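Local structure of periplasmic cell division protein (SufI) (Aquifex aeolicus, 6SYY) at residues E244-R249 against S372-S377; N320-L325 against N358-V363; Q47-P52 against N234-P239. The protein is a multicopper oxidase of a hyperthermophile that binds four copper ions and probably couples substrate oxidation to the reduction of dioxygen. All blocks are in the same frame, centred on the assembly; numbering follows the deposited sequence.

Contact 1. Residues E244-R249 against S372-S377; sequences ERKIYR and SAYDKS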
ATOM      1  N   GLU A 244     -11.651   5.612 -23.174  1.00 37.12           N
ATOM      2  CA  GLU A 244     -11.425   5.872 -24.585  1.00 38.95           C
ATOM      3  C   GLU A 244     -10.222   5.063 -25.062  1.00 35.36           C
ATOM      4  O   GLU A 244      -9.474   4.490 -24.266  1.00 36.87           O
ATOM      5  CB  GLU A 244     -11.209   7.370 -24.821  1.00 28.49           C
ATOM      6  CG  GLU A 244     -12.115   8.243 -23.972  1.00 38.95           C
ATOM      7  CD  GLU A 244     -11.866   9.722 -24.181  1.00 53.64           C
ATOM      8  OE1 GLU A 244     -11.220  10.079 -25.190  1.00 63.26           O
ATOM      9  OE2 GLU A 244     -12.310  10.528 -23.336  1.00 88.00           O
ATOM     10  N   ARG A 245     -10.043   5.009 -26.383  1.00 28.99           N
ATOM     11  CA  ARG A 245      -8.881   4.327 -26.955  1.00 23.46           C
ATOM     12  C   ARG A 245      -7.655   5.200 -26.689  1.00 25.76           C
ATOM     13  O   ARG A 245      -7.210   5.995 -27.520  1.00 24.04           O
ATOM     14  CB  ARG A 245      -9.085   4.039 -28.439  1.00 27.15           C
ATOM     15  CG  ARG A 245     -10.113   2.940 -28.701  1.00 24.92           C
ATOM     16  CD  ARG A 245     -10.177   2.531 -30.166  1.00 26.15           C
ATOM     17  NE  ARG A 245      -8.962   1.851 -30.608  1.00 29.21           N
ATOM     18  CZ  ARG A 245      -8.068   2.373 -31.443  1.00 28.86           C
ATOM     19  NH1 ARG A 245      -8.250   3.589 -31.937  1.00 30.01           N
ATOM     20  NH2 ARG A 245      -6.994   1.677 -31.789  1.00 29.49           N
ATOM     21  N   LYS A 246      -7.119   5.060 -25.479  1.00 24.54           N
ATOM     22  CA  LYS A 246      -6.011   5.878 -25.006  1.00 46.91           C
ATOM     23  C   LYS A 246      -5.163   5.030 -24.070  1.00 29.40           C
ATOM     24  O   LYS A 246      -5.540   3.917 -23.691  1.00 28.47           O
ATOM     25  CB  LYS A 246      -6.503   7.150 -24.283  1.00 22.60           C
ATOM     26  CG  LYS A 246      -7.198   8.173 -25.171  1.00 60.45           C
ATOM     27  CD  LYS A 246      -7.297   9.544 -24.510  1.00 48.30           C
ATOM     28  CE  LYS A 246      -8.400   9.594 -23.473  1.00 53.33           C
ATOM     29  NZ  LYS A 246      -8.561  10.965 -22.906  1.00 59.20           N
ATOM     30  N   ILE A 247      -4.005   5.564 -23.696  1.00 26.84           N
ATOM     31  CA  ILE A 247      -3.234   4.987 -22.603  1.00 32.40           C
ATOM     32  C   ILE A 247      -3.773   5.532 -21.290  1.00 41.70           C
ATOM     33  O   ILE A 247      -3.916   6.749 -21.120  1.00 28.70           O
ATOM     34  CB  ILE A 247      -1.738   5.300 -22.756  1.00 28.96           C
ATOM     35  CG1 ILE A 247      -1.161   4.569 -23.974  1.00 24.16           C
ATOM     36  CG2 ILE A 247      -0.993   4.945 -21.463  1.00 22.36           C
ATOM     37  CD1 ILE A 247       0.239   5.017 -24.356  1.00 26.15           C
ATOM     38  N   TYR A 248      -4.094   4.631 -20.366  1.00 29.61           N
ATOM     39  CA  TYR A 248      -4.503   4.991 -19.016  1.00 35.23           C
ATOM     40  C   TYR A 248      -3.451   4.523 -18.024  1.00 31.60           C
ATOM     41  O   TYR A 248      -2.883   3.436 -18.168  1.00 31.57           O
ATOM     42  CB  TYR A 248      -5.854   4.374 -18.649  1.00 23.59           C
ATOM     43  CG  TYR A 248      -7.043   5.083 -19.245  1.00 24.50           C
ATOM     44  CD1 TYR A 248      -7.313   4.999 -20.604  1.00 24.24           C
ATOM     45  CD2 TYR A 248      -7.904   5.828 -18.448  1.00 25.07           C
ATOM     46  CE1 TYR A 248      -8.402   5.647 -21.159  1.00 28.12           C
ATOM     47  CE2 TYR A 248      -8.997   6.481 -18.992  1.00 32.76           C
ATOM     48  CZ  TYR A 248      -9.240   6.385 -20.350  1.00 43.62           C
ATOM     49  OH  TYR A 248     -10.324   7.026 -20.907  1.00 39.12           O
ATOM     50  N   ARG A 249      -3.191   5.348 -17.021  1.00 26.96           N
ATOM     51  CA  ARG A 249      -2.380   4.946 -15.884  1.00 19.58           C
ATOM     52  C   ARG A 249      -3.307   4.599 -14.729  1.00 31.86           C
ATOM     53  O   ARG A 249      -4.170   5.401 -14.359  1.00 27.15           O
ATOM     54  CB  ARG A 249      -1.416   6.056 -15.475  1.00 37.27           C
ATOM     55  CG  ARG A 249      -0.698   5.787 -14.170  1.00 39.20           C
ATOM     56  CD  ARG A 249       0.258   6.905 -13.864  1.00 37.20           C
ATOM     57  NE  ARG A 249       1.159   6.567 -12.770  1.00 24.92           N
ATOM     58  CZ  ARG A 249       2.252   7.262 -12.483  1.00 28.91           C
ATOM     59  NH1 ARG A 249       2.568   8.323 -13.219  1.00 28.78           N
ATOM     60  NH2 ARG A 249       3.027   6.902 -11.471  1.00 25.66           N
ATOM     61  N   SER A 372     -10.508   7.847 -30.064  1.00 39.25           N
ATOM     62  CA  SER A 372      -9.695   8.994 -29.684  1.00 39.62           C
ATOM     63  C   SER A 372      -8.574   9.161 -30.698  1.00 69.04           C
ATOM     64  O   SER A 372      -8.190   8.212 -31.391  1.00 54.20           O
ATOM     65  CB  SER A 372      -9.133   8.824 -28.266  1.00 38.73           C
ATOM     66  OG  SER A 372      -8.165   9.811 -27.964  1.00 60.12           O
ATOM     67  N   ALA A 373      -8.058  10.389 -30.783  1.00 31.48           N
ATOM     68  CA  ALA A 373      -6.905  10.703 -31.615  1.00 38.80           C
ATOM     69  C   ALA A 373      -5.585  10.575 -30.861  1.00 35.32           C
ATOM     70  O   ALA A 373      -4.570  11.119 -31.308  1.00 50.73           O
ATOM     71  CB  ALA A 373      -7.039  12.112 -32.195  1.00 34.19           C
ATOM     72  N   TYR A 374      -5.586   9.868 -29.733  1.00 38.61           N
ATOM     73  CA  TYR A 374      -4.410   9.741 -28.878  1.00 35.51           C
ATOM     74  C   TYR A 374      -3.269   9.046 -29.617  1.00 29.07           C
ATOM     75  O   TYR A 374      -3.418   7.911 -30.077  1.00 36.67           O
ATOM     76  CB  TYR A 374      -4.800   8.958 -27.628  1.00 27.34           C
ATOM     77  CG  TYR A 374      -3.774   8.932 -26.524  1.00 35.98           C
ATOM     78  CD1 TYR A 374      -2.869   7.885 -26.416  1.00 25.75           C
ATOM     79  CD2 TYR A 374      -3.734   9.939 -25.565  1.00 33.00           C
ATOM     80  CE1 TYR A 374      -1.940   7.849 -25.394  1.00 28.79           C
ATOM     81  CE2 TYR A 374      -2.810   9.911 -24.541  1.00 26.15           C
ATOM     82  CZ  TYR A 374      -1.917   8.865 -24.461  1.00 35.23           C
ATOM     83  OH  TYR A 374      -0.993   8.836 -23.445  1.00 35.52           O
ATOM     84  N   ASP A 375      -2.125   9.726 -29.719  1.00 48.52           N
ATOM     85  CA  ASP A 375      -0.984   9.219 -30.477  1.00 30.15           C
ATOM     86  C   ASP A 375       0.286   9.094 -29.644  1.00 33.11           C
ATOM     87  O   ASP A 375       1.367   8.907 -30.215  1.00 37.20           O
ATOM     88  CB  ASP A 375      -0.713  10.113 -31.690  1.00 31.94           C
ATOM     89  CG  ASP A 375      -1.834  10.068 -32.704  1.00 35.70           C
ATOM     90  OD1 ASP A 375      -2.541   9.039 -32.758  1.00 43.29           O
ATOM     91  OD2 ASP A 375      -2.008  11.059 -33.447  1.00 71.50           O
ATOM     92  N   LYS A 376       0.196   9.185 -28.321  1.00 28.22           N
ATOM     93  CA  LYS A 376       1.393   9.136 -27.497  1.00 31.60           C
ATOM     94  C   LYS A 376       1.980   7.726 -27.485  1.00 43.71           C
ATOM     95  O   LYS A 376       1.304   6.735 -27.777  1.00 29.23           O
ATOM     96  CB  LYS A 376       1.082   9.588 -26.068  1.00 27.85           C
ATOM     97  CG  LYS A 376       0.349  10.926 -25.975  1.00 27.11           C
ATOM     98  CD  LYS A 376       1.191  12.072 -26.518  1.00 40.05           C
ATOM     99  CE  LYS A 376       0.505  13.417 -26.298  1.00 43.74           C
ATOM    100  NZ  LYS A 376       1.337  14.560 -26.771  1.00 51.21           N
ATOM    101  N   SER A 377       3.262   7.649 -27.146  1.00 41.81           N
ATOM    102  CA  SER A 377       3.988   6.389 -27.069  1.00 26.91           C
ATOM    103  C   SER A 377       4.437   6.142 -25.637  1.00 32.54           C
ATOM    104  O   SER A 377       4.793   7.081 -24.917  1.00 32.81           O
ATOM    105  CB  SER A 377       5.210   6.397 -27.983  1.00 28.24           C
ATOM    106  OG  SER A 377       4.853   6.756 -29.300  1.00 29.51           O
TER
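The Y374 ring is sandwiched between two lysine chains, with K246 on one face and K376 of its own segment on the other. In this cupredoxin-type domain the loop after strand 361-370 packs on the turn that leads into strand 247-254. R245 centres that inverse gamma turn. S372 to Y374 form an ST turn, S372 OG accepting Y374 N. K246 CB makes a CH-pi contact, 4.2 Å from the Y374 ring centroid and 21° off the ring normal. Y374 CG stands anti to the backbone N (chi1 -170°) and lies 3.8 Å from K246 CG. The K246 chain bends at chi3, and NZ, away from the ring, makes a long salt bridge with E244 OE1. The segments meet by packing, not by direct hydrogen bonds. R308 bonds to both segments: its guanidinium binds Y374 O and K376 O, and its backbone O takes R245 NH2. The ring is fixed at its tip, where Y374 OH bonds L192 O of helix 183-192. I247 crosses the ring at about a right angle. I247 N lies over the K246 face, 3.5 Å from Y374 CE1, and I247 CD1 meets the ring edge in plane, 3.7 Å from Y374 CE1.

Contact 2. Residues N320-L325 against N358-V363; sequences NFPHNL and NSEFEV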
ATOM      1  N   ASN A 320      -9.539 -11.198 -11.286  1.00 31.28           N
ATOM      2  CA  ASN A 320      -8.666 -11.773 -10.273  1.00 23.82           C
ATOM      3  C   ASN A 320      -8.647 -13.283 -10.441  1.00 24.87           C
ATOM      4  O   ASN A 320      -9.692 -13.934 -10.344  1.00 38.31           O
ATOM      5  CB  ASN A 320      -9.132 -11.407  -8.865  1.00 25.48           C
ATOM      6  CG  ASN A 320      -8.250 -12.015  -7.791  1.00 29.31           C
ATOM      7  OD1 ASN A 320      -7.132 -11.558  -7.562  1.00 32.68           O
ATOM      8  ND2 ASN A 320      -8.746 -13.055  -7.137  1.00 35.75           N
ATOM      9  N   PHE A 321      -7.473 -13.828 -10.696  1.00 29.37           N
ATOM     10  CA  PHE A 321      -7.254 -15.261 -10.801  1.00 25.90           C
ATOM     11  C   PHE A 321      -6.773 -15.814  -9.470  1.00 33.34           C
ATOM     12  O   PHE A 321      -6.363 -15.053  -8.588  1.00 36.03           O
ATOM     13  CB  PHE A 321      -6.231 -15.554 -11.902  1.00 25.79           C
ATOM     14  CG  PHE A 321      -6.776 -15.377 -13.290  1.00 35.52           C
ATOM     15  CD1 PHE A 321      -7.580 -16.354 -13.861  1.00 53.83           C
ATOM     16  CD2 PHE A 321      -6.488 -14.238 -14.026  1.00 37.61           C
ATOM     17  CE1 PHE A 321      -8.086 -16.199 -15.137  1.00 31.24           C
ATOM     18  CE2 PHE A 321      -6.991 -14.078 -15.304  1.00 45.38           C
ATOM     19  CZ  PHE A 321      -7.792 -15.060 -15.859  1.00 39.03           C
ATOM     20  N   PRO A 322      -6.845 -17.132  -9.267  1.00 27.85           N
ATOM     21  CA  PRO A 322      -6.341 -17.714  -8.015  1.00 39.33           C
ATOM     22  C   PRO A 322      -4.891 -17.330  -7.756  1.00 34.22           C
ATOM     23  O   PRO A 322      -4.019 -17.509  -8.609  1.00 42.24           O
ATOM     24  CB  PRO A 322      -6.499 -19.219  -8.243  1.00 29.86           C
ATOM     25  CG  PRO A 322      -7.670 -19.318  -9.171  1.00 30.19           C
ATOM     26  CD  PRO A 322      -7.576 -18.122 -10.079  1.00 28.76           C
ATOM     27  N   HIS A 323      -4.638 -16.782  -6.563  1.00 45.47           N
ATOM     28  CA  HIS A 323      -3.322 -16.232  -6.257  1.00 50.91           C
ATOM     29  C   HIS A 323      -2.283 -17.303  -5.960  1.00 48.90           C
ATOM     30  O   HIS A 323      -1.084 -17.019  -6.049  1.00 65.22           O
ATOM     31  CB  HIS A 323      -3.412 -15.251  -5.083  1.00 50.65           C
ATOM     32  CG  HIS A 323      -3.996 -15.840  -3.836  1.00 48.88           C
ATOM     33  ND1 HIS A 323      -3.365 -16.828  -3.112  1.00 37.82           N
ATOM     34  CD2 HIS A 323      -5.146 -15.566  -3.176  1.00 41.10           C
ATOM     35  CE1 HIS A 323      -4.106 -17.144  -2.064  1.00 53.04           C
ATOM     36  NE2 HIS A 323      -5.192 -16.392  -2.079  1.00 39.59           N
ATOM     37  N   ASN A 324      -2.715 -18.515  -5.606  1.00 49.50           N
ATOM     38  CA  ASN A 324      -1.841 -19.673  -5.420  1.00 50.30           C
ATOM     39  C   ASN A 324      -0.746 -19.428  -4.382  1.00 66.45           C
ATOM     40  O   ASN A 324       0.299 -20.085  -4.408  1.00 55.04           O
ATOM     41  CB  ASN A 324      -1.223 -20.114  -6.751  1.00 52.30           C
ATOM     42  CG  ASN A 324      -2.267 -20.586  -7.745  1.00 77.53           C
ATOM     43  OD1 ASN A 324      -3.288 -21.159  -7.362  1.00 67.63           O
ATOM     44  ND2 ASN A 324      -2.018 -20.346  -9.029  1.00 50.47           N
ATOM     45  N   LEU A 325      -0.961 -18.488  -3.469  1.00 42.33           N
ATOM     46  CA  LEU A 325      -0.082 -18.319  -2.316  1.00 43.40           C
ATOM     47  C   LEU A 325      -0.527 -19.237  -1.183  1.00 59.92           C
ATOM     48  O   LEU A 325      -0.630 -18.829  -0.024  1.00 52.14           O
ATOM     49  CB  LEU A 325      -0.068 -16.859  -1.877  1.00 33.15           C
ATOM     50  CG  LEU A 325       0.565 -15.868  -2.859  1.00 34.94           C
ATOM     51  CD1 LEU A 325       0.418 -14.428  -2.381  1.00 29.46           C
ATOM     52  CD2 LEU A 325       2.030 -16.207  -3.082  1.00 27.26           C
ATOM     53  N   ASN A 358      -9.352 -18.607  -2.055  1.00 51.15           N
ATOM     54  CA  ASN A 358      -8.443 -18.644  -3.198  1.00 38.20           C
ATOM     55  C   ASN A 358      -9.222 -18.649  -4.509  1.00 37.32           C
ATOM     56  O   ASN A 358      -8.784 -19.237  -5.502  1.00 37.36           O
ATOM     57  CB  ASN A 358      -7.514 -19.860  -3.120  1.00 41.03           C
ATOM     58  CG  ASN A 358      -6.321 -19.759  -4.067  1.00 45.33           C
ATOM     59  OD1 ASN A 358      -5.954 -18.673  -4.519  1.00 31.36           O
ATOM     60  ND2 ASN A 358      -5.712 -20.899  -4.370  1.00 42.54           N
ATOM     61  N   SER A 359     -10.378 -17.994  -4.530  1.00 37.86           N
ATOM     62  CA  SER A 359     -11.277 -18.065  -5.669  1.00 56.13           C
ATOM     63  C   SER A 359     -10.933 -17.005  -6.714  1.00 47.73           C
ATOM     64  O   SER A 359     -10.152 -16.081  -6.477  1.00 38.94           O
ATOM     65  CB  SER A 359     -12.730 -17.914  -5.212  1.00 35.52           C
ATOM     66  OG  SER A 359     -12.924 -16.700  -4.509  1.00 50.51           O
ATOM     67  N   GLU A 360     -11.524 -17.163  -7.895  1.00 50.42           N
ATOM     68  CA  GLU A 360     -11.388 -16.206  -8.981  1.00 47.42           C
ATOM     69  C   GLU A 360     -12.695 -15.447  -9.161  1.00 32.65           C
ATOM     70  O   GLU A 360     -13.781 -15.984  -8.920  1.00 43.29           O
ATOM     71  CB  GLU A 360     -10.996 -16.898 -10.289  1.00 38.23           C
ATOM     72  CG  GLU A 360     -11.954 -17.977 -10.748  1.00 38.20           C
ATOM     73  CD  GLU A 360     -11.542 -18.584 -12.077  1.00 59.88           C
ATOM     74  OE1 GLU A 360     -10.325 -18.649 -12.352  1.00 70.55           O
ATOM     75  OE2 GLU A 360     -12.433 -18.990 -12.850  1.00 88.24           O
ATOM     76  N   PHE A 361     -12.581 -14.191  -9.583  1.00 32.61           N
ATOM     77  CA  PHE A 361     -13.737 -13.307  -9.653  1.00 34.06           C
ATOM     78  C   PHE A 361     -13.349 -12.028 -10.374  1.00 29.94           C
ATOM     79  O   PHE A 361     -12.185 -11.615 -10.345  1.00 28.77           O
ATOM     80  CB  PHE A 361     -14.269 -12.975  -8.253  1.00 36.25           C
ATOM     81  CG  PHE A 361     -13.208 -12.504  -7.302  1.00 28.19           C
ATOM     82  CD1 PHE A 361     -12.579 -13.396  -6.450  1.00 31.86           C
ATOM     83  CD2 PHE A 361     -12.836 -11.171  -7.260  1.00 27.32           C
ATOM     84  CE1 PHE A 361     -11.599 -12.967  -5.575  1.00 32.57           C
ATOM     85  CE2 PHE A 361     -11.849 -10.741  -6.394  1.00 38.06           C
ATOM     86  CZ  PHE A 361     -11.236 -11.638  -5.546  1.00 31.85           C
ATOM     87  N   GLU A 362     -14.337 -11.399 -11.001  1.00 26.73           N
ATOM     88  CA  GLU A 362     -14.104 -10.115 -11.645  1.00 29.16           C
ATOM     89  C   GLU A 362     -13.977  -9.017 -10.596  1.00 31.07           C
ATOM     90  O   GLU A 362     -14.754  -8.961  -9.639  1.00 40.16           O
ATOM     91  CB  GLU A 362     -15.242  -9.800 -12.615  1.00 30.78           C
ATOM     92  CG  GLU A 362     -15.163  -8.428 -13.264  1.00 51.07           C
ATOM     93  CD  GLU A 362     -16.190  -8.254 -14.364  1.00 48.71           C
ATOM     94  OE1 GLU A 362     -16.524  -9.260 -15.026  1.00 72.23           O
ATOM     95  OE2 GLU A 362     -16.668  -7.118 -14.565  1.00 64.86           O
ATOM     96  N   VAL A 363     -12.979  -8.154 -10.765  1.00 38.18           N
ATOM     97  CA  VAL A 363     -12.829  -6.991  -9.894  1.00 23.60           C
ATOM     98  C   VAL A 363     -13.549  -5.777 -10.465  1.00 35.52           C
ATOM     99  O   VAL A 363     -14.220  -5.041  -9.736  1.00 36.29           O
ATOM    100  CB  VAL A 363     -11.334  -6.694  -9.663  1.00 23.99           C
ATOM    101  CG1 VAL A 363     -11.170  -5.413  -8.873  1.00 22.14           C
ATOM    102  CG2 VAL A 363     -10.665  -7.856  -8.949  1.00 27.45           C
TER
HETATM  103  O   HOH W   1      -7.722 -15.123  -5.507  1.00 32.64           O
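N320 lays its side chain over one face of the F361 ring. Its CB is 4.0 Å from the F361 ring centroid, a CH-pi contact offset toward the rim. N320 ND2 lies over the same face, nearer the rim, 3.3 Å from both F361 CE1 and CZ. The amide and ring planes are 31° apart. N320 CG, anti to the backbone N (chi1 179°), comes to 3.8 Å from F361 CZ. Both polar ends of this amide are used: OD1 accepts R262 N, and ND2 gives a 2.8 Å bond to a water oxygen. That water donates to S359 O and, weakly, to F321 O, so it fills in where the strands part. Next to it, N320 and F361 form an antiparallel hydrogen-bonded pair, with N320 N to F361 O at 2.8 Å and F361 N to N320 O at 3.0 Å. Beyond the pair, N358 OD1 sits over the centre of the H323 ring, 3.3 Å above its plane. It also takes weak bonds from H323 N and N324 N. H323 ND1 accepts L325 N in the ring plane. The H323 side chain lies about 11 Å from that of the copper ligand H514. Most of the connection between the segments, the methionine-rich residues 327-354, is not modelled. Strand 315-321 is flanked by strands 361-370 and 261-267, and the side chains of F361 and V363 rest on I231 of strand 230-233.

Contact 3. Residues Q47-P52 against N234-P239; sequences QSLNIP and NLTPNP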
ATOM      1  N   GLN A  47     -22.013  -0.212 -10.996  1.00 34.15           N
ATOM      2  CA  GLN A  47     -21.953   1.154 -10.497  1.00 28.88           C
ATOM      3  C   GLN A  47     -20.761   1.872 -11.117  1.00 29.39           C
ATOM      4  O   GLN A  47     -19.706   1.267 -11.331  1.00 32.77           O
ATOM      5  CB  GLN A  47     -21.848   1.181  -8.962  1.00 27.97           C
ATOM      6  CG  GLN A  47     -23.037   0.562  -8.225  1.00 35.59           C
ATOM      7  CD  GLN A  47     -24.312   1.377  -8.373  1.00 66.43           C
ATOM      8  OE1 GLN A  47     -24.300   2.603  -8.250  1.00 97.00           O
ATOM      9  NE2 GLN A  47     -25.421   0.696  -8.646  1.00 52.67           N
ATOM     10  N   SER A  48     -20.933   3.160 -11.411  1.00 38.35           N
ATOM     11  CA  SER A  48     -19.830   3.961 -11.929  1.00 28.46           C
ATOM     12  C   SER A  48     -18.717   4.068 -10.892  1.00 29.64           C
ATOM     13  O   SER A  48     -18.968   4.376  -9.723  1.00 46.91           O
ATOM     14  CB  SER A  48     -20.329   5.350 -12.317  1.00 29.45           C
ATOM     15  OG  SER A  48     -19.249   6.206 -12.631  1.00 45.15           O
ATOM     16  N   LEU A  49     -17.483   3.809 -11.323  1.00 27.56           N
ATOM     17  CA  LEU A  49     -16.352   3.831 -10.405  1.00 28.00           C
ATOM     18  C   LEU A  49     -16.215   5.200  -9.754  1.00 26.42           C
ATOM     19  O   LEU A  49     -16.120   6.221 -10.441  1.00 33.69           O
ATOM     20  CB  LEU A  49     -15.061   3.472 -11.139  1.00 29.20           C
ATOM     21  CG  LEU A  49     -13.816   3.625 -10.261  1.00 26.53           C
ATOM     22  CD1 LEU A  49     -13.782   2.537  -9.209  1.00 22.90           C
ATOM     23  CD2 LEU A  49     -12.544   3.623 -11.084  1.00 23.46           C
ATOM     24  N   ASN A  50     -16.211   5.218  -8.428  1.00 26.04           N
ATOM     25  CA  ASN A  50     -15.960   6.451  -7.702  1.00 27.52           C
ATOM     26  C   ASN A  50     -14.499   6.848  -7.858  1.00 23.44           C
ATOM     27  O   ASN A  50     -13.602   6.011  -7.730  1.00 28.19           O
ATOM     28  CB  ASN A  50     -16.319   6.274  -6.226  1.00 31.79           C
ATOM     29  CG  ASN A  50     -15.875   7.444  -5.371  1.00 77.17           C
ATOM     30  OD1 ASN A  50     -16.336   8.570  -5.555  1.00 54.31           O
ATOM     31  ND2 ASN A  50     -14.984   7.179  -4.416  1.00 49.14           N
ATOM     32  N   ILE A  51     -14.261   8.114  -8.171  1.00 30.12           N
ATOM     33  CA  ILE A  51     -12.919   8.688  -8.217  1.00 31.45           C
ATOM     34  C   ILE A  51     -12.769   9.587  -6.997  1.00 26.04           C
ATOM     35  O   ILE A  51     -13.516  10.565  -6.865  1.00 31.93           O
ATOM     36  CB  ILE A  51     -12.670   9.479  -9.511  1.00 41.15           C
ATOM     37  CG1 ILE A  51     -12.749   8.565 -10.737  1.00 27.39           C
ATOM     38  CG2 ILE A  51     -11.317  10.178  -9.449  1.00 31.62           C
ATOM     39  CD1 ILE A  51     -11.783   7.410 -10.694  1.00 31.69           C
ATOM     40  N   PRO A  52     -11.842   9.300  -6.085  1.00 35.52           N
ATOM     41  CA  PRO A  52     -11.735  10.115  -4.870  1.00 42.66           C
ATOM     42  C   PRO A  52     -11.388  11.556  -5.203  1.00 45.04           C
ATOM     43  O   PRO A  52     -10.805  11.854  -6.249  1.00 32.69           O
ATOM     44  CB  PRO A  52     -10.604   9.438  -4.082  1.00 26.11           C
ATOM     45  CG  PRO A  52     -10.493   8.063  -4.659  1.00 32.73           C
ATOM     46  CD  PRO A  52     -10.867   8.200  -6.102  1.00 39.83           C
ATOM     47  N   ASN A 234     -12.236   1.812  -4.780  1.00 26.84           N
ATOM     48  CA  ASN A 234     -12.534   3.160  -4.305  1.00 25.48           C
ATOM     49  C   ASN A 234     -13.899   3.205  -3.626  1.00 28.70           C
ATOM     50  O   ASN A 234     -14.684   4.134  -3.825  1.00 28.85           O
ATOM     51  CB  ASN A 234     -12.457   4.168  -5.449  1.00 30.21           C
ATOM     52  CG  ASN A 234     -11.161   4.068  -6.212  1.00 26.05           C
ATOM     53  OD1 ASN A 234     -10.162   3.576  -5.687  1.00 33.35           O
ATOM     54  ND2 ASN A 234     -11.164   4.532  -7.458  1.00 27.17           N
ATOM     55  N   LEU A 235     -14.181   2.176  -2.823  1.00 28.85           N
ATOM     56  CA  LEU A 235     -15.461   2.016  -2.130  1.00 29.89           C
ATOM     57  C   LEU A 235     -16.633   1.942  -3.103  1.00 40.37           C
ATOM     58  O   LEU A 235     -17.734   2.406  -2.795  1.00 42.94           O
ATOM     59  CB  LEU A 235     -15.696   3.130  -1.103  1.00 27.67           C
ATOM     60  CG  LEU A 235     -14.980   2.983   0.238  1.00 37.89           C
ATOM     61  CD1 LEU A 235     -15.526   3.986   1.224  1.00 40.48           C
ATOM     62  CD2 LEU A 235     -15.121   1.565   0.782  1.00 26.73           C
ATOM     63  N   THR A 236     -16.414   1.355  -4.279  1.00 29.47           N
ATOM     64  CA  THR A 236     -17.476   1.152  -5.254  1.00 29.85           C
ATOM     65  C   THR A 236     -17.670  -0.340  -5.472  1.00 33.89           C
ATOM     66  O   THR A 236     -16.734  -1.023  -5.925  1.00 35.15           O
ATOM     67  CB  THR A 236     -17.162   1.841  -6.583  1.00 27.91           C
ATOM     68  OG1 THR A 236     -16.754   3.190  -6.338  1.00 27.21           O
ATOM     69  CG2 THR A 236     -18.391   1.841  -7.486  1.00 28.38           C
ATOM     70  N   PRO A 237     -18.845  -0.890  -5.174  1.00 43.66           N
ATOM     71  CA  PRO A 237     -19.091  -2.307  -5.455  1.00 27.39           C
ATOM     72  C   PRO A 237     -19.462  -2.530  -6.913  1.00 40.93           C
ATOM     73  O   PRO A 237     -20.169  -1.725  -7.525  1.00 40.26           O
ATOM     74  CB  PRO A 237     -20.266  -2.642  -4.531  1.00 28.46           C
ATOM     75  CG  PRO A 237     -21.020  -1.352  -4.446  1.00 40.78           C
ATOM     76  CD  PRO A 237     -19.986  -0.251  -4.494  1.00 31.29           C
ATOM     77  N   ASN A 238     -18.978  -3.643  -7.459  1.00 30.81           N
ATOM     78  CA  ASN A 238     -19.272  -4.054  -8.826  1.00 42.94           C
ATOM     79  C   ASN A 238     -19.099  -2.892  -9.810  1.00 45.29           C
ATOM     80  O   ASN A 238     -20.054  -2.491 -10.481  1.00 35.35           O
ATOM     81  CB  ASN A 238     -20.679  -4.630  -8.914  1.00 33.04           C
ATOM     82  CG  ASN A 238     -20.947  -5.333 -10.235  1.00105.01           C
ATOM     83  OD1 ASN A 238     -20.018  -5.743 -10.931  1.00110.02           O
ATOM     84  ND2 ASN A 238     -22.224  -5.479 -10.584  1.00 50.76           N
ATOM     85  N   PRO A 239     -17.903  -2.318  -9.904  1.00 35.75           N
ATOM     86  CA  PRO A 239     -17.745  -1.062 -10.640  1.00 29.74           C
ATOM     87  C   PRO A 239     -17.491  -1.239 -12.134  1.00 42.15           C
ATOM     88  O   PRO A 239     -17.029  -2.278 -12.611  1.00 31.55           O
ATOM     89  CB  PRO A 239     -16.530  -0.418  -9.954  1.00 30.48           C
ATOM     90  CG  PRO A 239     -15.720  -1.574  -9.481  1.00 33.88           C
ATOM     91  CD  PRO A 239     -16.665  -2.716  -9.212  1.00 22.81           C
TER
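N50 and N234 exchange amide hydrogen bonds, each side chain giving its N-H to the other's backbone oxygen. This pins an N-terminal segment to a type I' beta turn of a cupredoxin-type domain. N234 and L235 both have the left-handed backbone conformation and join strand 230-233 to the weakly bonded, antiparallel strand 236-237.

The side-chain bonds come first. N234 ND2 meets N50 O at 2.9 Å, nearly along the C=O axis. N50 ND2 meets N234 O at 3.1 Å. Both acceptors lie close to the plane of the donating amide, and the two amide planes are 81° apart. N50 CG, anti to the backbone N (chi1 171°), lies 3.8 Å from N234 O. Beside them T236 OG1 accepts N50 N at 3.0 Å. The N234 amide has two further partners in strand 200-208: OD1 takes I204 N, and ND2 gives a second bond to P202 O. An alanine at N234 would probably leave N50 O without this donor and I204 N and P202 O without their side-chain partners, although the backbone bond to I204 could remain.

The backbone bonds lie at the other end. Q47 pairs in parallel with P239, and Q47 N donates to N238 O at 3.0 Å. P239 has no N-H to give, and its CA-H faces Q47 O instead, with CA and O 3.1 Å apart. Backbone bonds of Q47 and L49 to Y240 carry the pairing on.

Packing contacts lie between the two bonded ends. L49 CD1 touches P239 CB at 4.1 Å, and both side chains pack on V233 and M364. T236 CG2, anti to its backbone N, lies 3.4 Å from S48 O.

All three contacts reach one group of strands, which 47-48 joins from the N-terminal end. Along the chain contact 3 closes first, contact 1 then opens, and contact 2 falls between its segments. Contacts 3 and 2 lie where the parallel strands 239-244 and 361-370 begin, and contact 1 where they end. Centres of contacts 2 and 3 are 20 Å apart, and V363 O touches P239 CD. Contact 1 is centred 29 Å from contact 2 and 22 Å from contact 3. The H323 side chain in contact 2 is about 13 Å from a bound copper ion. Contacts 2 and 3 tie loop ends and the N-terminal segment to the strand starts; contact 1 packs the chain leaving them.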